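PDB 3P2Y: alanine dehydrogenase/pyridine nucleotide transhydrogenase from Mycobacterium smegmatis str. MC2 155, which probably transfers hydride between NADH and NADP as one subunit of a transhydrogenase that couples this reaction to proton movement across the membrane. Local coordinates for residues F132-I137 and M146-S151; V161-S166 and T326-L331; R170-L175 and F266-T271; Q198-A203 and E221-V226; S296-L301 and G307-T312. All blocks are in the same frame, centred on the assembly; numbering follows the deposited sequence. Where two conformers were deposited one is given.

Contact 1 (F132-I137 and M146-S151); sequences FAMESI and MDALSS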
# COMPACT_ATOMS: atom_id res chain seq x y z
N PHE A 132 24.02 -14.88 21.02
CA PHE A 132 23.06 -15.84 20.49
C PHE A 132 22.45 -15.22 19.25
O PHE A 132 21.91 -14.13 19.34
CB PHE A 132 21.97 -16.15 21.51
CG PHE A 132 22.51 -16.80 22.78
CD1 PHE A 132 22.61 -18.18 22.86
CD2 PHE A 132 22.98 -16.02 23.84
CE1 PHE A 132 23.12 -18.80 24.02
CE2 PHE A 132 23.53 -16.61 24.99
CZ PHE A 132 23.58 -18.01 25.08
N ALA A 133 22.58 -15.90 18.12
CA ALA A 133 22.03 -15.43 16.82
C ALA A 133 20.59 -15.93 16.66
O ALA A 133 20.32 -17.16 16.68
CB ALA A 133 22.88 -15.96 15.66
N MET A 134 19.66 -15.01 16.48
CA MET A 134 18.26 -15.41 16.33
C MET A 134 18.07 -16.24 15.05
O MET A 134 17.19 -17.10 15.00
CB MET A 134 17.34 -14.18 16.36
CG MET A 134 17.31 -13.45 17.74
SD MET A 134 16.78 -14.53 19.12
CE MET A 134 15.03 -14.76 18.69
N GLU A 135 18.91 -16.03 14.04
CA GLU A 135 18.83 -16.84 12.81
C GLU A 135 19.15 -18.31 13.08
O GLU A 135 18.78 -19.18 12.26
CB GLU A 135 19.81 -16.33 11.73
CG GLU A 135 19.67 -14.86 11.33
CD GLU A 135 20.65 -13.94 12.07
OE1 GLU A 135 20.94 -14.19 13.26
OE2 GLU A 135 21.08 -12.93 11.47
N SER A 136 19.86 -18.59 14.17
CA SER A 136 20.36 -19.93 14.49
C SER A 136 19.49 -20.68 15.50
O SER A 136 19.86 -21.79 15.92
CB SER A 136 21.82 -19.88 14.96
OG SER A 136 22.66 -19.40 13.89
N ILE A 137 18.35 -20.09 15.87
CA ILE A 137 17.35 -20.79 16.69
C ILE A 137 16.92 -22.02 15.89
O ILE A 137 16.51 -21.91 14.74
CB ILE A 137 16.11 -19.88 16.99
CG1 ILE A 137 16.51 -18.65 17.84
CG2 ILE A 137 14.99 -20.69 17.71
CD1 ILE A 137 16.87 -18.98 19.26
N MET A 146 10.15 -18.73 19.52
CA MET A 146 11.43 -17.99 19.42
C MET A 146 11.85 -17.73 17.99
O MET A 146 12.95 -17.24 17.75
CB MET A 146 12.58 -18.79 20.11
CG MET A 146 12.34 -19.03 21.57
SD MET A 146 13.43 -20.36 22.17
CE MET A 146 12.48 -20.84 23.62
N ASP A 147 10.97 -18.05 17.03
CA ASP A 147 11.36 -18.05 15.63
C ASP A 147 11.24 -16.65 15.03
O ASP A 147 10.21 -16.29 14.44
CB ASP A 147 10.49 -19.04 14.84
CG ASP A 147 10.97 -19.24 13.41
OD1 ASP A 147 11.85 -18.49 12.92
OD2 ASP A 147 10.44 -20.17 12.76
N ALA A 148 12.29 -15.85 15.22
CA ALA A 148 12.32 -14.48 14.69
C ALA A 148 12.34 -14.39 13.16
O ALA A 148 11.76 -13.47 12.57
CB ALA A 148 13.52 -13.72 15.29
N LEU A 149 13.06 -15.30 12.51
CA LEU A 149 13.02 -15.31 11.05
C LEU A 149 11.56 -15.42 10.55
O LEU A 149 11.16 -14.66 9.65
CB LEU A 149 13.92 -16.43 10.45
CG LEU A 149 15.43 -16.16 10.58
CD1 LEU A 149 16.19 -17.46 10.25
CD2 LEU A 149 15.92 -14.95 9.75
N SER A 150 10.76 -16.28 11.18
CA SER A 150 9.35 -16.46 10.78
C SER A 150 8.49 -15.24 11.10
O SER A 150 7.67 -14.80 10.29
CB SER A 150 8.76 -17.71 11.44
OG SER A 150 7.37 -17.78 11.30
N SER A 151 8.65 -14.67 12.30
CA SER A 151 7.75 -13.53 12.63
C SER A 151 8.00 -12.35 11.69
O SER A 151 7.06 -11.70 11.24
CB SER A 151 7.87 -13.08 14.10
OG SER A 151 9.13 -12.50 14.40
O HOH W 1 14.68 -17.37 13.96
O HOH W 2 14.14 -20.31 14.13
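M134 and A148 face each other where a 3-10 turn meets the first turn of a helix. Bends at chi2 and chi3 (-59° and -69°) turn the M134 methyl back toward the other segment: M134 CE lies 3.4 Å from M146 O and 3.9 Å from A148 CB. A long, pliable methionine can thread its tip into such a place, and the small alanine lets it come close. I137 and M146 cross at about a right angle, with I137 CG2 against M146 CB (3.9 Å), after which the extended M146 chain leads off to I368 and A349. L149 crosses E135 in the same manner. L149 CD1 rests 3.7 Å from E135 O, while L149 CD2 touches the aliphatic CG of E135, whose carboxylate accepts from the backbone N-H groups of L112 and A113. A water accepts from L149 N and lies 2.7 Å from M134 O. D147 is the N-cap: its OD1 takes S150 N at 3.0 Å, met from above the carboxylate plane. The arrangement is that of an aspartate-capped helix start, here of helix 148-167, docked on the 3-10 exit of strand 130-133 at the edge of the N-terminal domain's parallel sheet.

Contact 2 (V161-S166 and T326-L331); sequences VLLGAS and TSPLNL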
# COMPACT_ATOMS: atom_id res chain seq x y z
N VAL A 161 2.48 -7.76 -0.42
CA VAL A 161 1.21 -7.65 -1.15
C VAL A 161 0.72 -6.22 -1.17
O VAL A 161 0.21 -5.76 -2.22
CB VAL A 161 0.11 -8.60 -0.56
CG1 VAL A 161 -1.27 -8.35 -1.23
CG2 VAL A 161 0.56 -10.02 -0.82
N LEU A 162 0.77 -5.53 -0.03
CA LEU A 162 0.34 -4.12 -0.05
C LEU A 162 1.16 -3.32 -1.07
O LEU A 162 0.62 -2.43 -1.76
CB LEU A 162 0.42 -3.46 1.35
CG LEU A 162 -0.57 -4.06 2.36
CD1 LEU A 162 -0.42 -3.33 3.71
CD2 LEU A 162 -1.99 -3.90 1.84
N LEU A 163 2.45 -3.64 -1.18
CA LEU A 163 3.33 -2.88 -2.08
C LEU A 163 2.95 -3.21 -3.52
O LEU A 163 2.82 -2.30 -4.34
CB LEU A 163 4.80 -3.26 -1.83
CG LEU A 163 5.82 -2.58 -2.76
CD1 LEU A 163 5.71 -1.03 -2.68
CD2 LEU A 163 7.26 -3.08 -2.41
N GLY A 164 2.76 -4.49 -3.81
CA GLY A 164 2.32 -4.90 -5.16
C GLY A 164 1.01 -4.22 -5.55
O GLY A 164 0.86 -3.69 -6.69
N ALA A 165 0.04 -4.25 -4.64
CA ALA A 165 -1.28 -3.65 -4.93
C ALA A 165 -1.15 -2.13 -5.09
O ALA A 165 -1.88 -1.53 -5.89
CB ALA A 165 -2.27 -4.00 -3.82
N SER A 166 -0.25 -1.52 -4.32
CA SER A 166 -0.08 -0.06 -4.38
C SER A 166 0.60 0.39 -5.70
O SER A 166 0.36 1.52 -6.20
CB SER A 166 0.76 0.42 -3.19
OG SER A 166 0.01 0.18 -1.99
N THR A 326 9.99 -4.27 -8.42
CA THR A 326 10.35 -3.56 -7.18
C THR A 326 11.09 -4.48 -6.23
O THR A 326 10.78 -5.67 -6.17
CB THR A 326 9.12 -2.91 -6.52
OG1 THR A 326 9.53 -2.08 -5.43
CG2 THR A 326 8.09 -4.01 -6.02
N SER A 327 12.05 -3.93 -5.49
CA SER A 327 12.91 -4.75 -4.65
C SER A 327 13.08 -4.13 -3.26
O SER A 327 14.15 -3.56 -2.94
CB SER A 327 14.28 -4.98 -5.35
OG SER A 327 15.17 -5.70 -4.51
N PRO A 328 12.06 -4.26 -2.41
CA PRO A 328 12.18 -3.74 -1.04
C PRO A 328 13.19 -4.53 -0.25
O PRO A 328 13.20 -5.75 -0.34
CB PRO A 328 10.79 -3.96 -0.43
CG PRO A 328 10.18 -5.08 -1.26
CD PRO A 328 10.74 -4.88 -2.68
N LEU A 329 14.00 -3.83 0.54
CA LEU A 329 15.06 -4.53 1.30
C LEU A 329 14.76 -4.72 2.78
O LEU A 329 15.42 -5.55 3.45
CB LEU A 329 16.41 -3.84 1.13
CG LEU A 329 16.88 -3.84 -0.32
CD1 LEU A 329 18.13 -2.96 -0.42
CD2 LEU A 329 17.18 -5.30 -0.87
N ASN A 330 13.79 -3.98 3.31
CA ASN A 330 13.49 -4.16 4.74
C ASN A 330 12.02 -3.95 4.99
O ASN A 330 11.61 -2.92 5.53
CB ASN A 330 14.38 -3.23 5.59
CG ASN A 330 14.33 -3.55 7.10
OD1 ASN A 330 13.53 -4.41 7.55
ND2 ASN A 330 15.17 -2.84 7.88
N LEU A 331 11.20 -4.90 4.53
CA LEU A 331 9.76 -4.75 4.74
C LEU A 331 9.32 -4.75 6.23
O LEU A 331 8.38 -4.02 6.58
CB LEU A 331 8.97 -5.77 3.92
CG LEU A 331 9.01 -5.45 2.42
CD1 LEU A 331 8.31 -6.61 1.67
CD2 LEU A 331 8.28 -4.12 2.07
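L163 projects from a regular helical turn, 161-166, toward T326 and P328, which belong to a chain that leaves strand 323-326 in extended form and then runs irregularly to L331. The backbones are kept apart by side chains, and no hydrogen bond passes between them. Helix 148-167 thus packs on the chain leaving the sheet of the C-terminal domain. In L163, chi1 of 177° together with chi2 of 57° aims one methyl, CD2, at the loop. That methyl meets T326 tip to tip, with L163 CD2 3.8 Å from T326 CG2. It also reaches the proline ring, L163 CD2 lying 3.7 Å from P328 CG, and CB and CD of the same ring are only slightly farther off. Leucine suits this place because a branched end can touch two partners at once; the rigid proline ring offers a fixed apolar surface, and threonine gives a methyl here while its hydroxyl is hydrogen-bonded to T317 OG1. Within the helix, S166 OG donates to L162 O at 2.7 Å; S166 N comes to the same oxygen from the opposite face of its plane. Another side of this helix packs on the second subunit, L162 against A165 of that chain. Since the closest approaches are methyl to methyl and methyl to ring, cohesion comes from van der Waals packing and the removal of apolar surface from water, without directional bonds to fix an exact register.

Contact 3 (R170-L175 and F266-T271); sequences RFVPML and FDIVIT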
# COMPACT_ATOMS: atom_id res chain seq x y z
N ARG A 170 -3.89 -1.32 -11.71
CA ARG A 170 -5.25 -1.90 -11.75
C ARG A 170 -5.69 -2.28 -10.33
O ARG A 170 -4.83 -2.49 -9.45
CB ARG A 170 -5.21 -3.18 -12.59
CG ARG A 170 -5.08 -2.89 -14.12
CD ARG A 170 -5.09 -4.15 -14.97
NE ARG A 170 -3.99 -5.10 -14.67
CZ ARG A 170 -2.75 -5.00 -15.16
NH1 ARG A 170 -2.36 -3.94 -15.88
NH2 ARG A 170 -1.86 -5.95 -14.88
N PHE A 171 -7.01 -2.38 -10.14
CA PHE A 171 -7.58 -2.91 -8.90
C PHE A 171 -7.11 -4.32 -8.66
O PHE A 171 -6.90 -5.07 -9.62
CB PHE A 171 -9.10 -3.01 -9.05
CG PHE A 171 -9.84 -1.71 -8.83
CD1 PHE A 171 -9.93 -1.13 -7.55
CD2 PHE A 171 -10.49 -1.09 -9.91
CE1 PHE A 171 -10.67 0.07 -7.34
CE2 PHE A 171 -11.23 0.12 -9.72
CZ PHE A 171 -11.30 0.72 -8.45
N VAL A 172 -7.05 -4.71 -7.39
CA VAL A 172 -6.92 -6.13 -7.07
C VAL A 172 -8.30 -6.83 -7.07
O VAL A 172 -8.45 -7.86 -7.74
CB VAL A 172 -6.15 -6.36 -5.74
CG1 VAL A 172 -6.33 -7.84 -5.26
CG2 VAL A 172 -4.66 -6.04 -5.93
N PRO A 173 -9.30 -6.30 -6.33
CA PRO A 173 -10.59 -7.02 -6.29
C PRO A 173 -11.39 -6.85 -7.57
O PRO A 173 -11.27 -5.82 -8.24
CB PRO A 173 -11.35 -6.33 -5.15
CG PRO A 173 -10.71 -4.95 -5.04
CD PRO A 173 -9.27 -5.16 -5.40
N MET A 174 -12.21 -7.86 -7.89
CA MET A 174 -13.23 -7.71 -8.92
C MET A 174 -14.21 -6.63 -8.44
O MET A 174 -14.65 -6.65 -7.29
CB MET A 174 -13.97 -9.04 -9.11
CG MET A 174 -14.93 -9.05 -10.28
SD MET A 174 -15.93 -10.53 -10.10
CE MET A 174 -17.13 -9.91 -8.90
N LEU A 175 -14.55 -5.69 -9.31
CA LEU A 175 -15.57 -4.70 -8.95
C LEU A 175 -16.56 -4.51 -10.08
O LEU A 175 -16.21 -4.54 -11.26
CB LEU A 175 -14.94 -3.37 -8.52
CG LEU A 175 -13.97 -3.31 -7.31
CD1 LEU A 175 -13.42 -1.93 -7.24
CD2 LEU A 175 -14.64 -3.65 -5.97
N PHE A 266 0.23 -13.44 -15.01
CA PHE A 266 -0.19 -12.86 -13.71
C PHE A 266 -0.02 -11.36 -13.64
O PHE A 266 0.90 -10.80 -14.27
CB PHE A 266 0.59 -13.52 -12.57
CG PHE A 266 0.15 -14.93 -12.31
CD1 PHE A 266 -0.87 -15.19 -11.42
CD2 PHE A 266 0.74 -15.99 -13.00
CE1 PHE A 266 -1.30 -16.52 -11.19
CE2 PHE A 266 0.32 -17.31 -12.81
CZ PHE A 266 -0.70 -17.57 -11.91
N ASP A 267 -0.89 -10.71 -12.86
CA ASP A 267 -0.82 -9.25 -12.67
C ASP A 267 0.15 -8.85 -11.58
O ASP A 267 0.73 -7.76 -11.62
CB ASP A 267 -2.24 -8.70 -12.36
CG ASP A 267 -3.24 -9.10 -13.42
OD1 ASP A 267 -3.13 -8.56 -14.56
OD2 ASP A 267 -4.12 -9.97 -13.14
N ILE A 268 0.31 -9.72 -10.58
CA ILE A 268 1.21 -9.45 -9.46
C ILE A 268 1.98 -10.73 -9.24
O ILE A 268 1.36 -11.78 -9.11
CB ILE A 268 0.45 -9.04 -8.16
CG1 ILE A 268 -0.30 -7.72 -8.39
CG2 ILE A 268 1.47 -8.85 -7.00
CD1 ILE A 268 -1.23 -7.26 -7.25
N VAL A 269 3.32 -10.65 -9.18
CA VAL A 269 4.15 -11.82 -8.91
C VAL A 269 5.04 -11.45 -7.73
O VAL A 269 5.77 -10.42 -7.78
CB VAL A 269 5.03 -12.22 -10.14
CG1 VAL A 269 5.99 -13.38 -9.75
CG2 VAL A 269 4.14 -12.60 -11.33
N ILE A 270 4.98 -12.26 -6.67
CA ILE A 270 5.78 -12.00 -5.47
C ILE A 270 6.77 -13.15 -5.36
O ILE A 270 6.37 -14.32 -5.38
CB ILE A 270 4.88 -11.92 -4.22
CG1 ILE A 270 3.85 -10.80 -4.40
CG2 ILE A 270 5.73 -11.72 -2.95
CD1 ILE A 270 2.80 -10.68 -3.33
N THR A 271 8.06 -12.81 -5.25
CA THR A 271 9.09 -13.86 -5.18
C THR A 271 9.78 -13.80 -3.82
O THR A 271 10.11 -12.71 -3.33
CB THR A 271 10.13 -13.74 -6.33
OG1 THR A 271 10.95 -12.58 -6.13
CG2 THR A 271 9.41 -13.58 -7.69
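R170, in a loop without regular structure, and D267, just before strand 268-271, have CA atoms 8.6 Å apart, the nearest backbone approach of the two segments. The charged pair crosses at about a right angle and joins in a salt bridge, R170 NH2 donating to D267 OD1 at 2.9 Å. The bond is bent (137° at the hydrogen). It uses the anti side of OD1, and the guanidinium and carboxylate planes stand 65° apart, so this is a single-point grip and not a side-by-side pairing. A bend at chi3 (-61°) curls the arginine chain so that NH2 faces the aspartate. Arginine suits the place because it has donors to spare: NH2 also bonds S296 OG, while NH1 reaches P294 O and forms a salt bridge with E337 of the second subunit. The other aspartate oxygen, OD2, accepts from S186 N, which ties D267 to the neighbouring strand. Strand 268-271 lies inside the parallel part of the sheet of the C-terminal, Rossmann-like domain, between strands 186-190 and 297-300, and the salt bridge therefore pins the loop after helix 148-167 to the residue that leads into an inner strand. Beside the salt bridge, V172 and I268 pack at about a right angle, with V172 CG2 3.9 Å from I268 CD1; branched aliphatic residues suit this buried place. At the subunit interface, F171 carries L175 CD1 over the centre of one ring face and stacks edge-to-face with Y158 of the second subunit, whose OH is hydrogen-bonded to V172 N.

Contact 4 (Q198-A203 and E221-V226); sequences QALATA and EQVRSV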
# COMPACT_ATOMS: atom_id res chain seq x y z
N GLN A 198 1.98 -15.96 3.85
CA GLN A 198 1.27 -14.76 4.26
C GLN A 198 0.94 -13.90 3.04
O GLN A 198 -0.15 -13.33 2.98
CB GLN A 198 2.11 -13.94 5.27
CG GLN A 198 1.27 -12.77 5.90
CD GLN A 198 0.04 -13.29 6.64
OE1 GLN A 198 -1.10 -13.12 6.18
NE2 GLN A 198 0.26 -13.98 7.74
N ALA A 199 1.83 -13.82 2.07
CA ALA A 199 1.50 -13.09 0.79
C ALA A 199 0.26 -13.71 0.10
O ALA A 199 -0.65 -13.00 -0.33
CB ALA A 199 2.71 -13.09 -0.18
N LEU A 200 0.21 -15.04 0.01
CA LEU A 200 -0.99 -15.67 -0.57
C LEU A 200 -2.26 -15.32 0.20
O LEU A 200 -3.30 -15.01 -0.42
CB LEU A 200 -0.84 -17.20 -0.63
CG LEU A 200 0.17 -17.68 -1.67
CD1 LEU A 200 0.46 -19.17 -1.37
CD2 LEU A 200 -0.33 -17.50 -3.13
N ALA A 201 -2.19 -15.37 1.54
CA ALA A 201 -3.36 -15.10 2.37
C ALA A 201 -3.79 -13.66 2.17
O ALA A 201 -4.99 -13.37 2.01
CB ALA A 201 -3.08 -15.39 3.88
N THR A 202 -2.82 -12.75 2.20
CA THR A 202 -3.14 -11.31 2.11
C THR A 202 -3.70 -10.94 0.73
O THR A 202 -4.66 -10.17 0.65
CB THR A 202 -1.92 -10.45 2.47
OG1 THR A 202 -1.55 -10.78 3.83
CG2 THR A 202 -2.24 -8.93 2.42
N ALA A 203 -3.11 -11.49 -0.32
CA ALA A 203 -3.60 -11.25 -1.69
C ALA A 203 -5.05 -11.74 -1.83
O ALA A 203 -5.90 -11.05 -2.43
CB ALA A 203 -2.72 -11.91 -2.71
N GLU A 221 -0.10 -28.56 0.39
CA GLU A 221 -1.16 -28.47 1.38
C GLU A 221 -1.28 -27.09 1.98
O GLU A 221 -2.38 -26.59 2.18
CB GLU A 221 -0.95 -29.50 2.50
CG GLU A 221 -1.37 -30.94 2.10
CD GLU A 221 -0.24 -31.79 1.53
OE1 GLU A 221 0.69 -31.28 0.82
OE2 GLU A 221 -0.27 -33.03 1.79
N GLN A 222 -0.13 -26.47 2.28
CA GLN A 222 -0.14 -25.12 2.85
C GLN A 222 -0.73 -24.10 1.87
O GLN A 222 -1.55 -23.26 2.25
CB GLN A 222 1.25 -24.70 3.34
CG GLN A 222 1.77 -25.57 4.54
CD GLN A 222 3.23 -25.30 4.87
OE1 GLN A 222 4.08 -25.25 3.98
NE2 GLN A 222 3.53 -25.12 6.15
N VAL A 223 -0.32 -24.20 0.61
CA VAL A 223 -0.82 -23.31 -0.46
C VAL A 223 -2.33 -23.46 -0.59
O VAL A 223 -3.07 -22.46 -0.61
CB VAL A 223 -0.11 -23.64 -1.81
CG1 VAL A 223 -0.80 -23.02 -3.04
CG2 VAL A 223 1.39 -23.22 -1.73
N ARG A 224 -2.81 -24.71 -0.62
CA ARG A 224 -4.24 -24.92 -0.70
C ARG A 224 -5.01 -24.42 0.54
O ARG A 224 -6.16 -23.97 0.41
CB ARG A 224 -4.52 -26.41 -0.99
CG ARG A 224 -4.11 -26.79 -2.42
CD ARG A 224 -4.11 -28.32 -2.60
NE ARG A 224 -3.79 -28.68 -3.98
CZ ARG A 224 -2.97 -29.65 -4.36
NH1 ARG A 224 -2.33 -30.38 -3.46
NH2 ARG A 224 -2.73 -29.83 -5.66
N SER A 225 -4.38 -24.49 1.71
CA SER A 225 -5.04 -24.16 2.99
C SER A 225 -5.36 -22.66 3.06
O SER A 225 -6.24 -22.26 3.82
CB SER A 225 -4.17 -24.56 4.20
OG SER A 225 -3.09 -23.62 4.37
N VAL A 226 -4.65 -21.83 2.27
CA VAL A 226 -4.94 -20.39 2.19
C VAL A 226 -5.75 -20.00 0.94
O VAL A 226 -5.91 -18.81 0.61
CB VAL A 226 -3.66 -19.49 2.38
CG1 VAL A 226 -3.08 -19.73 3.76
CG2 VAL A 226 -2.59 -19.74 1.26
O HOH W 3 -4.39 -17.42 -1.30
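No flat side chain enters where L200 and A201 meet V223 and V226: the touching surfaces are methyl and methylene groups, with neither ring faces nor amide edges among them. The amide of Q198, in the same helix as L200, is engaged by its NE2 with N154 OD1 instead. The nearest backbone approach is A201 to V226, with CA atoms 5.5 Å apart, an approach that the small A201 permits. V226 is the last residue of its segment, just past the helix, and its side chain points at the other helix. With V226 CG1 anti to the carbonyl carbon (chi1 -62°), CG2 is wedged between the backbone N and the carbonyl and faces L200, V226 CG2 lying 3.6 Å from L200 CB. The two side chains cross at about a right angle. L200 CD1 meets V223 CG2 at 4.2 Å, these side chains crossing obliquely; valine and leucine both suit an apolar patch. The methyl of A201 touches V226 CG1 more loosely, at 4.3 Å. Beside this patch one water donates to L200 O and to V226 O, at 2.8 Å each, joining two carbonyls that could not bond each other. L200 and V223 both pack on V192, just beyond strand 186-190. Two successive helices, with strand 209-213 between them along the chain, belong to the helical layer on one flank of a Rossmann-type domain, consistent with a GxGxxG-type pattern running from the end of strand 186-190 into the first turn of helix 194-206.

Contact 5 (S296-L301 and G307-T312); sequences SVVVDL and GNCELT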
# COMPACT_ATOMS: atom_id res chain seq x y z
N SER A 296 1.58 -4.73 -14.83
CA SER A 296 1.82 -5.84 -13.90
C SER A 296 3.01 -5.51 -13.00
O SER A 296 3.79 -4.60 -13.32
CB SER A 296 2.07 -7.15 -14.66
OG SER A 296 0.97 -7.45 -15.52
N VAL A 297 3.11 -6.16 -11.85
CA VAL A 297 4.19 -5.84 -10.91
C VAL A 297 4.87 -7.13 -10.45
O VAL A 297 4.19 -8.11 -10.14
CB VAL A 297 3.64 -5.13 -9.62
CG1 VAL A 297 4.76 -4.77 -8.64
CG2 VAL A 297 2.85 -3.84 -9.97
N VAL A 298 6.20 -7.10 -10.37
CA VAL A 298 6.98 -8.15 -9.74
C VAL A 298 7.54 -7.57 -8.45
O VAL A 298 8.26 -6.56 -8.48
CB VAL A 298 8.19 -8.61 -10.63
CG1 VAL A 298 9.10 -9.65 -9.88
CG2 VAL A 298 7.68 -9.20 -11.96
N VAL A 299 7.20 -8.20 -7.32
CA VAL A 299 7.73 -7.76 -6.01
C VAL A 299 8.74 -8.84 -5.60
O VAL A 299 8.38 -9.97 -5.25
CB VAL A 299 6.62 -7.65 -4.94
CG1 VAL A 299 7.23 -7.07 -3.61
CG2 VAL A 299 5.44 -6.76 -5.44
N ASP A 300 10.02 -8.49 -5.69
CA ASP A 300 11.13 -9.42 -5.44
C ASP A 300 11.66 -9.14 -4.05
O ASP A 300 12.19 -8.06 -3.77
CB ASP A 300 12.19 -9.16 -6.54
CG ASP A 300 13.37 -10.13 -6.51
OD1 ASP A 300 13.59 -10.85 -5.52
OD2 ASP A 300 14.14 -10.09 -7.50
N LEU A 301 11.48 -10.10 -3.13
CA LEU A 301 11.92 -9.91 -1.75
C LEU A 301 13.36 -10.31 -1.51
O LEU A 301 13.87 -10.15 -0.41
CB LEU A 301 11.05 -10.69 -0.75
CG LEU A 301 9.54 -10.39 -0.77
CD1 LEU A 301 8.87 -11.00 0.47
CD2 LEU A 301 9.31 -8.90 -0.84
N GLY A 307 18.40 -10.97 -5.83
CA GLY A 307 17.04 -10.97 -6.41
C GLY A 307 16.66 -12.26 -7.11
O GLY A 307 17.51 -12.90 -7.75
N ASN A 308 15.39 -12.65 -7.02
CA ASN A 308 14.86 -13.79 -7.75
C ASN A 308 14.62 -13.44 -9.20
O ASN A 308 14.43 -14.33 -10.03
CB ASN A 308 13.53 -14.27 -7.15
CG ASN A 308 13.65 -14.67 -5.67
OD1 ASN A 308 12.90 -14.18 -4.82
ND2 ASN A 308 14.60 -15.55 -5.36
N CYS A 309 14.59 -12.13 -9.48
CA CYS A 309 14.29 -11.65 -10.83
C CYS A 309 15.56 -11.09 -11.44
O CYS A 309 16.25 -10.27 -10.83
CB CYS A 309 13.18 -10.58 -10.84
SG CYS A 309 12.73 -9.98 -12.49
N GLU A 310 15.85 -11.53 -12.66
CA GLU A 310 17.02 -11.08 -13.41
C GLU A 310 17.10 -9.54 -13.57
O GLU A 310 18.20 -8.97 -13.63
CB GLU A 310 17.02 -11.79 -14.78
CG GLU A 310 18.11 -11.40 -15.77
CD GLU A 310 18.06 -12.24 -17.07
OE1 GLU A 310 17.15 -13.11 -17.23
OE2 GLU A 310 18.93 -12.00 -17.94
N LEU A 311 15.95 -8.88 -13.64
CA LEU A 311 15.93 -7.44 -13.90
C LEU A 311 15.86 -6.62 -12.61
O LEU A 311 15.82 -5.39 -12.65
CB LEU A 311 14.76 -7.11 -14.83
CG LEU A 311 14.83 -7.79 -16.21
CD1 LEU A 311 13.51 -7.65 -16.95
CD2 LEU A 311 15.99 -7.20 -17.04
N THR A 312 15.85 -7.30 -11.46
CA THR A 312 15.77 -6.60 -10.18
C THR A 312 16.93 -5.67 -9.92
O THR A 312 18.11 -6.05 -10.11
CB THR A 312 15.61 -7.62 -9.03
OG1 THR A 312 14.28 -8.10 -9.06
CG2 THR A 312 15.91 -7.00 -7.65
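The C-terminal end of strand 297-300, in the sheet of the C-terminal domain, carries an aspartate that gathers in the loop that follows: D300 is held by N308, C309 and T312. Its CG is anti to the backbone N (chi1 -175°), which sends the carboxylate out from the strand into the loop. N308 N donates to D300 OD1 at 3.0 Å, nearly straight (169° at the hydrogen) and from the syn side. C309 N reaches D300 OD2 at 2.9 Å from above the carboxylate plane. T312 OG1 donates to that same D300 OD2 on its anti side, a short 2.5 Å bond. Aspartate suits the place because both oxygens of one short side chain can accept from several donors; A302 N is a further donor to OD1. Together these bonds fix the rotation of the carboxylate. G307 lets the chain pass close by, its CA only 3.2 Å from D300 OD2, and its positive phi suits glycine. The N308 side chain turns its amide oxygen to T271 OG1 and its nitrogen to the carbonyls of P281 and A273, so asparagine stitches this loop to neighbouring ones. A type I beta turn from C309 to T312, closed by T312 N to C309 O (3.1 Å), carries the threonine hydroxyl back to the aspartate. Beside it, V298 CG1 lies 4.3 Å from C309 CB. The whole is a loop leaving the C-terminal end of an inner parallel strand, as in Rossmann-type folds; a GxGxxG-like pattern lies near.

In the fold
Contact 1 comes first along the chain and closes a short loop from the edge strand of the N-terminal domain into helix 148-167. That helix also supplies contact 2, whose partner follows strand 323-326, so the long loop between them contains contacts 3, 4 and 5. Contact 4 is nested again inside the loop closed by contact 3, and contact 5 closes a small loop after contact 3 is complete. Within the C-terminal domain, contact 3 shares I270 packing with contacts 2 and 4, while strands 268-271 of contact 3 and 297-300 of contact 5 are neighbours in the same sheet. Contact 1 touches none of the others and stands about 23 Å, centre to centre, from contact 2.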